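PDB 3IQ0: putative Ribokinase II from Escherichia coli O6, which probably transfers a phosphate from magnesium-bound ATP to a ribose-like sugar, as a member of the pfkB (ribokinase) family of carbohydrate kinases. Local coordinates for residues 7-12 with 55-60; 37-42 with 137-142; 16-21 with 29-34; 44-49 with 298-303; 241-246 with 275-280. All coordinates share one frame; numbering follows the deposited sequence.

Interaction 1: 7-12 with 55-60; sequences FTIGEI and GIISCV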
# COMPACT_ATOMS: atom_id res chain seq x y z
N PHE B 7 -20.59 -4.23 18.72
CA PHE B 7 -20.06 -4.17 17.37
C PHE B 7 -19.34 -2.86 17.11
O PHE B 7 -19.57 -1.86 17.80
CB PHE B 7 -21.20 -4.29 16.35
CG PHE B 7 -21.40 -5.67 15.81
CD1 PHE B 7 -20.78 -6.06 14.62
CD2 PHE B 7 -22.22 -6.58 16.47
CE1 PHE B 7 -20.97 -7.34 14.11
CE2 PHE B 7 -22.42 -7.85 15.97
CZ PHE B 7 -21.80 -8.24 14.79
N THR B 8 -18.44 -2.88 16.13
CA THR B 8 -17.74 -1.68 15.72
C THR B 8 -17.65 -1.77 14.21
O THR B 8 -18.02 -2.78 13.61
CB THR B 8 -16.33 -1.53 16.32
OG1 THR B 8 -15.87 -0.20 16.08
CG2 THR B 8 -15.36 -2.51 15.70
N ILE B 9 -17.14 -0.71 13.60
CA ILE B 9 -17.04 -0.67 12.15
C ILE B 9 -15.85 0.19 11.78
O ILE B 9 -15.47 1.08 12.54
CB ILE B 9 -18.34 -0.06 11.58
CG1 ILE B 9 -18.34 -0.09 10.05
CG2 ILE B 9 -18.49 1.37 12.08
CD1 ILE B 9 -19.72 0.21 9.47
N GLY B 10 -15.25 -0.06 10.63
CA GLY B 10 -14.13 0.77 10.25
C GLY B 10 -12.99 0.11 9.51
O GLY B 10 -13.16 -0.92 8.86
N GLU B 11 -11.82 0.71 9.64
CA GLU B 11 -10.64 0.23 8.96
C GLU B 11 -9.86 -0.85 9.69
O GLU B 11 -9.70 -0.81 10.91
CB GLU B 11 -9.70 1.41 8.68
CG GLU B 11 -9.10 2.08 9.92
CD GLU B 11 -10.04 3.05 10.62
OE1 GLU B 11 -11.24 3.07 10.29
OE2 GLU B 11 -9.57 3.80 11.50
N ILE B 12 -9.41 -1.83 8.92
CA ILE B 12 -8.59 -2.92 9.41
C ILE B 12 -7.38 -2.87 8.49
O ILE B 12 -7.52 -2.88 7.26
CB ILE B 12 -9.28 -4.29 9.25
CG1 ILE B 12 -10.39 -4.45 10.28
CG2 ILE B 12 -8.26 -5.40 9.40
CD1 ILE B 12 -11.13 -5.76 10.16
N GLY B 55 -18.38 -8.23 17.49
CA GLY B 55 -18.16 -8.46 16.07
C GLY B 55 -17.66 -7.18 15.41
O GLY B 55 -17.67 -6.12 16.03
N ILE B 56 -17.23 -7.27 14.16
CA ILE B 56 -16.74 -6.09 13.48
C ILE B 56 -17.11 -6.11 12.00
O ILE B 56 -17.08 -7.15 11.36
CB ILE B 56 -15.19 -5.93 13.64
CG1 ILE B 56 -14.73 -4.63 12.99
CG2 ILE B 56 -14.47 -7.14 13.06
CD1 ILE B 56 -13.28 -4.27 13.28
N ILE B 57 -17.47 -4.94 11.48
CA ILE B 57 -17.84 -4.81 10.07
C ILE B 57 -16.70 -4.05 9.41
O ILE B 57 -16.45 -2.89 9.75
CB ILE B 57 -19.14 -3.99 9.89
CG1 ILE B 57 -20.32 -4.74 10.53
CG2 ILE B 57 -19.42 -3.76 8.42
CD1 ILE B 57 -21.61 -3.96 10.53
N SER B 58 -16.00 -4.70 8.49
CA SER B 58 -14.88 -4.06 7.81
C SER B 58 -14.61 -4.70 6.46
O SER B 58 -15.33 -5.61 6.05
CB SER B 58 -13.63 -4.17 8.70
OG SER B 58 -12.54 -3.42 8.18
N CYS B 59 -13.57 -4.23 5.77
CA CYS B 59 -13.19 -4.75 4.46
C CYS B 59 -11.69 -4.94 4.36
O CYS B 59 -10.93 -4.07 4.75
CB CYS B 59 -13.60 -3.77 3.35
SG CYS B 59 -15.33 -3.80 2.88
N VAL B 60 -11.26 -6.09 3.85
CA VAL B 60 -9.84 -6.36 3.65
C VAL B 60 -9.69 -6.93 2.25
O VAL B 60 -10.69 -7.33 1.64
CB VAL B 60 -9.26 -7.38 4.67
CG1 VAL B 60 -9.41 -6.87 6.09
CG2 VAL B 60 -9.93 -8.73 4.49
O HOH W 1 -8.18 -3.20 4.69
O HOH W 2 -10.97 -1.90 6.24

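Interaction 2: 37-42 with 137-142; sequences SGAPAI and MGSSLF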
# COMPACT_ATOMS: atom_id res chain seq x y z
N SER B 37 -3.70 -4.26 12.85
CA SER B 37 -3.90 -2.91 13.34
C SER B 37 -5.22 -2.30 12.87
O SER B 37 -6.04 -2.97 12.25
CB SER B 37 -2.72 -2.03 12.92
OG SER B 37 -2.71 -0.80 13.63
N GLY B 38 -5.42 -1.02 13.18
CA GLY B 38 -6.66 -0.36 12.81
C GLY B 38 -7.45 -0.09 14.07
O GLY B 38 -7.85 -1.02 14.77
N ALA B 39 -7.68 1.19 14.36
CA ALA B 39 -8.41 1.60 15.56
C ALA B 39 -9.60 0.71 15.90
O ALA B 39 -9.68 0.18 17.01
CB ALA B 39 -8.86 3.07 15.43
N PRO B 40 -10.54 0.53 14.96
CA PRO B 40 -11.70 -0.32 15.26
C PRO B 40 -11.30 -1.75 15.63
O PRO B 40 -11.90 -2.35 16.54
CB PRO B 40 -12.52 -0.27 13.97
CG PRO B 40 -12.17 1.07 13.39
CD PRO B 40 -10.68 1.14 13.62
N ALA B 41 -10.30 -2.29 14.94
CA ALA B 41 -9.84 -3.65 15.19
C ALA B 41 -9.21 -3.79 16.57
O ALA B 41 -9.44 -4.78 17.27
CB ALA B 41 -8.85 -4.08 14.11
N ILE B 42 -8.39 -2.82 16.96
CA ILE B 42 -7.76 -2.86 18.26
C ILE B 42 -8.82 -2.71 19.35
O ILE B 42 -8.78 -3.39 20.38
CB ILE B 42 -6.69 -1.76 18.40
CG1 ILE B 42 -5.67 -1.90 17.26
CG2 ILE B 42 -5.99 -1.87 19.74
CD1 ILE B 42 -4.71 -0.75 17.15
N MSE B 137 -15.53 4.86 15.50
CA MSE B 137 -14.21 5.50 15.57
C MSE B 137 -14.25 6.64 14.54
O MSE B 137 -14.48 6.40 13.36
CB MSE B 137 -13.11 4.52 15.17
CG MSE B 137 -12.79 3.46 16.21
SE MSE B 137 -12.02 4.29 17.77
CE MSE B 137 -11.74 2.69 18.83
N GLY B 138 -14.02 7.87 15.00
CA GLY B 138 -14.03 8.99 14.08
C GLY B 138 -12.99 8.85 12.97
O GLY B 138 -13.15 9.40 11.88
N SER B 139 -11.94 8.09 13.25
CA SER B 139 -10.87 7.87 12.28
C SER B 139 -11.34 7.13 11.03
O SER B 139 -10.61 7.05 10.04
CB SER B 139 -9.73 7.09 12.92
OG SER B 139 -10.18 5.80 13.31
N SER B 140 -12.55 6.59 11.08
CA SER B 140 -13.09 5.84 9.95
C SER B 140 -13.86 6.72 8.96
O SER B 140 -14.04 6.34 7.81
CB SER B 140 -14.02 4.73 10.44
OG SER B 140 -13.35 3.88 11.35
N LEU B 141 -14.30 7.88 9.41
CA LEU B 141 -15.08 8.77 8.55
C LEU B 141 -14.21 9.65 7.67
O LEU B 141 -14.08 10.85 7.93
CB LEU B 141 -16.01 9.63 9.41
CG LEU B 141 -16.93 8.83 10.34
CD1 LEU B 141 -17.78 9.78 11.18
CD2 LEU B 141 -17.80 7.91 9.51
N PHE B 142 -13.63 9.06 6.62
CA PHE B 142 -12.78 9.80 5.71
C PHE B 142 -13.31 9.84 4.28
O PHE B 142 -12.59 10.20 3.35
CB PHE B 142 -11.35 9.24 5.73
CG PHE B 142 -11.26 7.75 5.43
CD1 PHE B 142 -11.49 7.27 4.15
CD2 PHE B 142 -10.92 6.85 6.44
CE1 PHE B 142 -11.38 5.90 3.87
CE2 PHE B 142 -10.80 5.49 6.17
CZ PHE B 142 -11.03 5.01 4.88

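Interaction 3: 16-21 with 29-34; sequences IMASKI and GIWNGP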
# COMPACT_ATOMS: atom_id res chain seq x y z
N ILE B 16 3.64 -2.13 9.56
CA ILE B 16 5.00 -2.61 9.33
C ILE B 16 5.87 -1.58 10.05
O ILE B 16 5.92 -0.42 9.64
CB ILE B 16 5.37 -2.66 7.83
CG1 ILE B 16 4.56 -3.75 7.11
CG2 ILE B 16 6.85 -2.95 7.67
CD1 ILE B 16 3.11 -3.42 6.94
N MSE B 17 6.55 -2.00 11.11
CA MSE B 17 7.37 -1.09 11.91
C MSE B 17 8.86 -1.07 11.64
O MSE B 17 9.48 -2.10 11.40
CB MSE B 17 7.16 -1.41 13.40
CG MSE B 17 5.76 -1.16 13.93
SE MSE B 17 5.48 -1.90 15.70
CE MSE B 17 4.25 -3.28 15.21
N ALA B 18 9.45 0.12 11.71
CA ALA B 18 10.88 0.26 11.52
C ALA B 18 11.54 -0.49 12.68
O ALA B 18 11.08 -0.39 13.82
CB ALA B 18 11.27 1.72 11.55
N SER B 19 12.60 -1.23 12.39
CA SER B 19 13.29 -1.98 13.42
C SER B 19 14.13 -1.10 14.34
O SER B 19 14.41 -1.49 15.47
CB SER B 19 14.21 -3.03 12.78
OG SER B 19 15.28 -2.40 12.11
N LYS B 20 14.52 0.08 13.87
CA LYS B 20 15.34 0.98 14.68
C LYS B 20 14.85 2.41 14.74
O LYS B 20 14.26 2.92 13.79
CB LYS B 20 16.78 1.00 14.16
CG LYS B 20 17.46 -0.35 14.02
CD LYS B 20 18.96 -0.16 13.92
CE LYS B 20 19.62 -1.33 13.22
NZ LYS B 20 19.22 -1.39 11.79
N ILE B 21 15.13 3.07 15.86
CA ILE B 21 14.74 4.46 16.04
C ILE B 21 15.67 5.28 15.15
O ILE B 21 16.88 5.05 15.13
CB ILE B 21 14.90 4.93 17.51
CG1 ILE B 21 13.81 4.30 18.38
CG2 ILE B 21 14.78 6.44 17.59
CD1 ILE B 21 13.88 2.80 18.47
N GLY B 29 16.50 -0.89 4.88
CA GLY B 29 16.75 -1.24 6.26
C GLY B 29 15.93 -2.45 6.63
O GLY B 29 15.45 -3.17 5.75
N ILE B 30 15.76 -2.67 7.93
CA ILE B 30 14.98 -3.81 8.38
C ILE B 30 13.66 -3.35 8.99
O ILE B 30 13.62 -2.36 9.73
CB ILE B 30 15.77 -4.63 9.43
CG1 ILE B 30 17.07 -5.15 8.80
CG2 ILE B 30 14.92 -5.79 9.91
CD1 ILE B 30 18.01 -5.81 9.80
N TRP B 31 12.59 -4.06 8.66
CA TRP B 31 11.26 -3.73 9.17
C TRP B 31 10.64 -4.96 9.82
O TRP B 31 10.98 -6.08 9.48
CB TRP B 31 10.35 -3.24 8.03
CG TRP B 31 10.88 -2.03 7.32
CD1 TRP B 31 11.91 -1.99 6.43
CD2 TRP B 31 10.46 -0.67 7.52
NE1 TRP B 31 12.16 -0.69 6.06
CE2 TRP B 31 11.29 0.14 6.71
CE3 TRP B 31 9.47 -0.06 8.31
CZ2 TRP B 31 11.16 1.53 6.67
CZ3 TRP B 31 9.34 1.33 8.26
CH2 TRP B 31 10.18 2.10 7.45
N ASN B 32 9.74 -4.73 10.77
CA ASN B 32 9.08 -5.83 11.46
C ASN B 32 7.58 -5.79 11.21
O ASN B 32 6.95 -4.75 11.35
CB ASN B 32 9.35 -5.76 12.97
CG ASN B 32 10.83 -5.70 13.30
OD1 ASN B 32 11.62 -6.50 12.79
ND2 ASN B 32 11.20 -4.78 14.18
N GLY B 33 7.02 -6.94 10.86
CA GLY B 33 5.60 -7.02 10.59
C GLY B 33 5.28 -8.18 9.66
O GLY B 33 6.15 -9.02 9.42
N PRO B 34 4.05 -8.26 9.15
CA PRO B 34 2.96 -7.32 9.41
C PRO B 34 2.36 -7.56 10.79
O PRO B 34 2.50 -8.65 11.35
CB PRO B 34 1.95 -7.66 8.32
CG PRO B 34 2.09 -9.15 8.23
CD PRO B 34 3.60 -9.31 8.21
O HOH W 3 16.80 -1.26 10.11

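Interaction 4: 44-49 with 298-303; sequences IDQVTR and EGTSRL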
# COMPACT_ATOMS: atom_id res chain seq x y z
N ILE B 44 -12.04 -3.52 19.23
CA ILE B 44 -12.78 -4.77 19.31
C ILE B 44 -11.97 -5.93 19.86
O ILE B 44 -12.52 -6.83 20.49
CB ILE B 44 -13.39 -5.14 17.93
CG1 ILE B 44 -14.74 -5.82 18.14
CG2 ILE B 44 -12.45 -6.05 17.15
CD1 ILE B 44 -15.76 -4.91 18.75
N ASP B 45 -10.66 -5.93 19.61
CA ASP B 45 -9.83 -7.01 20.13
C ASP B 45 -9.79 -6.90 21.66
O ASP B 45 -9.79 -7.91 22.38
CB ASP B 45 -8.41 -6.94 19.57
CG ASP B 45 -7.63 -8.21 19.82
OD1 ASP B 45 -8.10 -9.29 19.41
OD2 ASP B 45 -6.53 -8.13 20.41
N GLN B 46 -9.76 -5.67 22.17
CA GLN B 46 -9.73 -5.48 23.62
C GLN B 46 -11.06 -5.92 24.20
O GLN B 46 -11.11 -6.52 25.27
CB GLN B 46 -9.44 -4.02 23.97
CG GLN B 46 -9.36 -3.73 25.48
CD GLN B 46 -8.42 -4.67 26.21
OE1 GLN B 46 -8.82 -5.73 26.70
NE2 GLN B 46 -7.15 -4.29 26.27
N VAL B 47 -12.15 -5.65 23.49
CA VAL B 47 -13.46 -6.06 23.97
C VAL B 47 -13.55 -7.57 24.10
O VAL B 47 -13.97 -8.08 25.13
CB VAL B 47 -14.59 -5.60 23.02
CG1 VAL B 47 -15.89 -6.25 23.44
CG2 VAL B 47 -14.72 -4.08 23.06
N THR B 48 -13.15 -8.30 23.06
CA THR B 48 -13.22 -9.76 23.11
C THR B 48 -12.24 -10.36 24.11
O THR B 48 -12.50 -11.44 24.64
CB THR B 48 -12.96 -10.42 21.74
OG1 THR B 48 -13.34 -11.79 21.82
CG2 THR B 48 -11.46 -10.35 21.36
N ARG B 49 -11.13 -9.69 24.37
CA ARG B 49 -10.18 -10.22 25.32
C ARG B 49 -10.71 -10.11 26.74
O ARG B 49 -10.23 -10.79 27.64
CB ARG B 49 -8.83 -9.52 25.19
CG ARG B 49 -8.14 -9.82 23.87
CD ARG B 49 -6.65 -9.87 24.07
NE ARG B 49 -6.27 -11.04 24.84
CZ ARG B 49 -5.13 -11.14 25.52
NH1 ARG B 49 -4.28 -10.13 25.52
NH2 ARG B 49 -4.84 -12.25 26.17
N GLU B 298 -0.78 -5.30 20.25
CA GLU B 298 -0.05 -6.25 21.09
C GLU B 298 -0.10 -5.96 22.58
O GLU B 298 0.43 -6.73 23.39
CB GLU B 298 1.40 -6.30 20.62
CG GLU B 298 1.53 -6.51 19.12
CD GLU B 298 0.79 -7.73 18.62
OE1 GLU B 298 1.07 -8.84 19.12
OE2 GLU B 298 -0.08 -7.59 17.74
N GLY B 299 -0.74 -4.86 22.96
CA GLY B 299 -0.81 -4.51 24.36
C GLY B 299 -2.15 -4.71 25.04
O GLY B 299 -2.32 -4.27 26.18
N THR B 300 -3.09 -5.37 24.38
CA THR B 300 -4.41 -5.59 24.99
C THR B 300 -4.25 -6.50 26.21
O THR B 300 -3.31 -7.29 26.28
CB THR B 300 -5.40 -6.22 23.99
OG1 THR B 300 -4.94 -7.52 23.60
CG2 THR B 300 -5.55 -5.33 22.76
N SER B 301 -5.18 -6.38 27.16
CA SER B 301 -5.10 -7.15 28.39
C SER B 301 -6.37 -7.92 28.74
O SER B 301 -7.48 -7.53 28.34
CB SER B 301 -4.77 -6.24 29.56
OG SER B 301 -3.60 -5.48 29.34
N ARG B 302 -6.20 -8.99 29.50
CA ARG B 302 -7.31 -9.80 29.98
C ARG B 302 -7.78 -9.11 31.25
O ARG B 302 -7.01 -8.39 31.90
CB ARG B 302 -6.87 -11.23 30.30
CG ARG B 302 -6.49 -12.06 29.09
CD ARG B 302 -6.37 -13.54 29.43
NE ARG B 302 -7.63 -14.09 29.93
CZ ARG B 302 -7.81 -15.38 30.24
NH1 ARG B 302 -6.81 -16.24 30.10
NH2 ARG B 302 -8.98 -15.80 30.68
N LEU B 303 -9.03 -9.34 31.63
CA LEU B 303 -9.59 -8.69 32.81
C LEU B 303 -8.74 -8.80 34.07
O LEU B 303 -8.45 -7.80 34.70
CB LEU B 303 -11.00 -9.22 33.06
CG LEU B 303 -11.76 -8.51 34.18
CD1 LEU B 303 -11.90 -7.04 33.83
CD2 LEU B 303 -13.12 -9.15 34.38
O HOH W 4 -10.51 -11.23 30.50

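Interaction 5: 241-246 with 275-280; sequences EQFHVE and DAHRAL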
# COMPACT_ATOMS: atom_id res chain seq x y z
N GLU B 241 -23.02 13.02 38.00
CA GLU B 241 -21.74 13.00 38.68
C GLU B 241 -20.56 13.44 37.83
O GLU B 241 -20.68 13.66 36.62
CB GLU B 241 -21.49 11.60 39.26
CG GLU B 241 -21.31 10.51 38.23
CD GLU B 241 -21.37 9.13 38.84
OE1 GLU B 241 -20.83 8.95 39.95
OE2 GLU B 241 -21.94 8.21 38.20
N GLN B 242 -19.41 13.55 38.49
CA GLN B 242 -18.19 13.99 37.84
C GLN B 242 -17.00 13.56 38.69
O GLN B 242 -16.96 13.84 39.89
CB GLN B 242 -18.21 15.51 37.71
CG GLN B 242 -16.98 16.14 37.09
CD GLN B 242 -17.07 17.66 37.06
OE1 GLN B 242 -16.98 18.32 38.10
NE2 GLN B 242 -17.28 18.22 35.88
N PHE B 243 -16.05 12.86 38.09
CA PHE B 243 -14.87 12.42 38.82
C PHE B 243 -13.72 12.08 37.88
O PHE B 243 -13.91 11.92 36.67
CB PHE B 243 -15.20 11.22 39.71
CG PHE B 243 -15.67 10.02 38.97
CD1 PHE B 243 -14.77 9.12 38.42
CD2 PHE B 243 -17.04 9.77 38.83
CE1 PHE B 243 -15.21 8.00 37.73
CE2 PHE B 243 -17.49 8.65 38.15
CZ PHE B 243 -16.57 7.76 37.60
N HIS B 244 -12.52 11.96 38.44
CA HIS B 244 -11.33 11.68 37.66
C HIS B 244 -10.37 10.73 38.39
O HIS B 244 -10.44 10.59 39.61
CB HIS B 244 -10.66 13.03 37.33
CG HIS B 244 -9.18 12.95 37.11
ND1 HIS B 244 -8.28 12.81 38.14
CD2 HIS B 244 -8.44 13.03 35.97
CE1 HIS B 244 -7.05 12.80 37.65
NE2 HIS B 244 -7.12 12.94 36.34
N VAL B 245 -9.51 10.07 37.62
CA VAL B 245 -8.53 9.15 38.18
C VAL B 245 -7.13 9.51 37.67
O VAL B 245 -6.98 10.00 36.55
CB VAL B 245 -8.83 7.68 37.79
CG1 VAL B 245 -10.18 7.26 38.33
CG2 VAL B 245 -8.78 7.51 36.27
N GLU B 246 -6.12 9.28 38.50
CA GLU B 246 -4.75 9.58 38.12
C GLU B 246 -4.20 8.47 37.25
O GLU B 246 -4.69 7.34 37.28
CB GLU B 246 -3.86 9.68 39.36
CG GLU B 246 -4.26 10.75 40.35
CD GLU B 246 -3.33 10.77 41.55
OE1 GLU B 246 -3.24 9.75 42.25
OE2 GLU B 246 -2.69 11.82 41.78
N ASP B 275 -19.59 -0.30 37.71
CA ASP B 275 -20.15 1.04 37.83
C ASP B 275 -19.17 2.00 37.15
O ASP B 275 -18.07 1.59 36.76
CB ASP B 275 -20.39 1.45 39.29
CG ASP B 275 -19.13 1.44 40.15
OD1 ASP B 275 -18.04 1.79 39.67
OD2 ASP B 275 -19.24 1.09 41.35
N ALA B 276 -19.55 3.26 37.01
CA ALA B 276 -18.69 4.24 36.36
C ALA B 276 -17.30 4.33 36.98
O ALA B 276 -16.31 4.46 36.28
CB ALA B 276 -19.35 5.61 36.36
N HIS B 277 -17.24 4.26 38.31
CA HIS B 277 -15.98 4.34 39.03
C HIS B 277 -15.04 3.16 38.77
O HIS B 277 -13.83 3.35 38.60
CB HIS B 277 -16.24 4.45 40.53
CG HIS B 277 -16.64 5.83 40.97
ND1 HIS B 277 -15.71 6.84 41.17
CD2 HIS B 277 -17.85 6.39 41.18
CE1 HIS B 277 -16.35 7.95 41.49
NE2 HIS B 277 -17.65 7.71 41.51
N ARG B 278 -15.59 1.95 38.75
CA ARG B 278 -14.78 0.77 38.50
C ARG B 278 -14.32 0.75 37.04
O ARG B 278 -13.14 0.54 36.75
CB ARG B 278 -15.59 -0.50 38.78
CG ARG B 278 -15.41 -1.05 40.17
CD ARG B 278 -14.29 -2.08 40.20
NE ARG B 278 -14.71 -3.31 40.85
CZ ARG B 278 -15.76 -4.03 40.46
NH1 ARG B 278 -16.49 -3.64 39.42
NH2 ARG B 278 -16.09 -5.15 41.10
N ALA B 279 -15.26 0.98 36.13
CA ALA B 279 -14.97 0.98 34.71
C ALA B 279 -13.89 2.00 34.32
O ALA B 279 -13.06 1.73 33.46
CB ALA B 279 -16.25 1.23 33.93
N LEU B 280 -13.91 3.17 34.96
CA LEU B 280 -12.92 4.19 34.64
C LEU B 280 -11.52 3.78 35.10
O LEU B 280 -10.54 4.02 34.40
CB LEU B 280 -13.30 5.53 35.27
CG LEU B 280 -12.45 6.71 34.80
CD1 LEU B 280 -12.74 6.99 33.34
CD2 LEU B 280 -12.75 7.94 35.65

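Interaction 1: 7-12 with 55-60
Thr8 and Ile56 lie side by side and point the same way from two parallel neighbours of the central sheet of the ribokinase fold. The chain passes from strand 5-9 to strand 54-61 through helix 39-49, a beta-alpha-beta crossover into which the strands 13-18 and 29-37 are inserted. Two good backbone bonds hold the pair: Ile57 N to Thr8 O (3.1 Å), and Gly10 N to Ile57 O (3.2 Å); a weak one runs from Thr8 N to Gly55 O. Gly55 brings no side chain to the face that holds Phe7 and Ile57, and the Phe7 ring takes that place, with Gly55 CA 3.8 Å from the ring centroid in a CH-pi contact.

Past strand 5-9, the Ile12 side chain points toward strand 54-61. Its CB stands 3.5 Å from Ser58 OG. CG1 comes to 3.2 Å from the same Ser58 OG, and CD1 presses tightly on Ser58 CB at 3.3 Å while also reaching Ile56 CD1. The other branch, CG2, meets Val60 CG1 at 3.8 Å. Ser58 OG, anti to its backbone N, is turned to the carbonyl of Gly10 and donates to Gly10 O (2.7 Å). A water accepts from Ile12 N and donates to both Ser58 OG and Cys59 O.

Interaction 2: 37-42 with 137-142
Met137, a selenomethionine in this crystal, lays its side chain against Ala39 and Pro40 at the start of helix 39-49. Its CG is anti to the carbonyl carbon (chi1 -74°) and meets Pro40 CG at 3.7 Å, the two side chains crossing obliquely. A bend at chi2 (-67°) then sets SE at 4.1 Å from Ala39 CB, and CE ends 3.7 Å from Ala39 O. No hydrogen bond joins the two segments, so this meeting is pure packing.

Here the N terminus of helix 39-49 meets the end of strand 131-137 of the central sheet in the ribokinase fold. Gly38 is the N-cap of the helix, its O receiving Ile42 N, while Met137 ends the strand and leads into the 3-10 turn 138-140. The Met137 side chain is about 6 Å from the bound ATP, and Asp260, last residue of the family's GAGD sequence, touches both it and Ala39.

Two serine hydroxyls of the turn also touch the helix start. Ser139 OG stands 3.7 Å from Ala39 CB, and Ser140 OG 3.7 Å from Pro40 CG. Their polar partner is Glu11, whose carboxylate is hydrogen-bonded to Ser139 OG through OE2 and to Ser140 OG through OE1.

Interaction 3: 16-21 with 29-34
Met17 and Asn32 form a hydrogen-bonded antiparallel pair, with Met17 N to Asn32 O at 2.8 Å and Asn32 N to Met17 O at 2.7 Å. Beside it Ala18 and Trp31 make a non-hydrogen-bonded pair, and farther on Ser19 N donates to Ile30 O (3.1 Å).

On the face of Ala18 and Trp31, the Ala18 methyl CB sits off-centre against the six-membered ring of the indole, 3.8 Å from Trp31 CZ3, in a CH-pi contact. The Ile16 side chain crosses that of Trp31 at about a right angle, its CG2 3.5 Å from Trp31 CB.

Around this first shell, a water accepts from Ile30 N (2.8 Å) and Lys20 NZ and donates to Ser19 OG. Gln23 ties the turn: its NE2 donates to Ile30 O, and its OE1 is bonded to Ser19 OG and Lys20 N.

The hairpin belongs to the small lid sheet, which in ribokinases closes over the sugar site. Residues 29-33 pair antiparallel with the second subunit, and Trp31 NE1 bonds to Gly33 O of that subunit, recalling the beta-clasp dimer of ribokinase. Strand 13-18 lies between strands 29-37 and 92-96, while Pro34, after a cis peptide, packs on helix 64-75.

Interaction 4: 44-49 with 298-303
Arg49 reaches across to Thr300, its side chain at about a right angle to that of the threonine. The direct hydrogen bond is weak: Arg49 NH1 to Thr300 OG1 spans 3.3 Å, although the N-H points almost straight at the oxygen (172°) and the hydroxyl lies in the guanidinium plane, at its edge.

A water makes the second polar link, donating to Arg49 O (2.9 Å) and accepting from Leu303 N (2.7 Å). Leu303 opens helix 303-312, whose N-cap is Arg302, so the water bridges helix 39-49 to the first turn of the final helix. The connection between helices 276-290 and 303-312 thus runs across helix 39-49, the crossover helix between strands 5-9 and 54-61 of the ribokinase fold. Glu305 accepts from Arg302 N at the same helix start.

Among the van der Waals contacts, Arg302 CG rests 3.4 Å from Arg49 NH2, the two side chains crossing at about a right angle with their guanidinium planes 45° apart. The Gln46 side chain, bent at chi2, brings its amide group beside the backbone of Thr300 and Ser301.

As for charges, the two arginines are like charges that come near without touching, Arg49 NH2 lying 5.0 Å from Arg302 NE. Asp45 meets Thr300 with the side chains at about a right angle, its OD2 3.6 Å from Thr300 OG1. It also has a long, weak ion pair with Arg72, which makes a salt bridge with Glu298.

Interaction 5: 241-246 with 275-280
Phe243 holds CG between its backbone N and carbonyl carbon (chi1 62°), the crowded position, which sets CG on the helix side of the strand, where the ring meets His277, whose own CG is anti to the carbonyl carbon. The two rings stack face to face, centroids 3.6 Å apart and planes only 17° from parallel. His277 CE1 lies over the phenyl face toward its rim, 3.3 Å from Phe243 CG, and Phe243 CE2 lies over the imidazole face, likewise toward the rim.

Leu280 meets Phe243 tip to tip, with CD2 just 3.2 Å from Phe243 CE1. The same CD2 touches Val245 CG1 at 3.8 Å, the valine and leucine side chains sliding past each other in opposite directions. At the far end of the phenyl ring, CZ rests on Ala276 CB (3.7 Å).

Through these contacts the first turns of helix 276-290 pack on the edge of the large sheet of the ribokinase fold, against its outermost strand, 242-245. The Val245 side chain is about 6 Å from the bound ATP. Tyr236 of the adjoining strand meets the Phe243 ring, while Leu280 also packs on Phe262 and Trp266 of helix 258-271.

Glu241 sets OE1 3.8 Å from His277 NE2, a separation at which the carboxylate could favour a protonated imidazole, though no hydrogen bond forms. The helix itself begins with Asp275 as N-cap, its OD1 accepting from Arg278 N at 2.6 Å.

Overall arrangement
From the N terminus, strand 5-9 enters the large sheet, and interaction 1 closes a loop of 42 residues when strand 54-61 joins it. Within that loop lies interaction 3, the short hairpin of the lid sheet. Helix 39-49 also lies in this loop and carries two longer closures that cross interaction 1: interaction 2, to the turn after strand 131-137, and interaction 4, to the loop before helix 303-312. These two cross each other as well. Interactions 1 and 2 touch through Glu11. Interaction 5 closes late, within the span of interaction 4, tying the far edge of the large sheet to helix 276-290, its centre 29 Å from that of interaction 1.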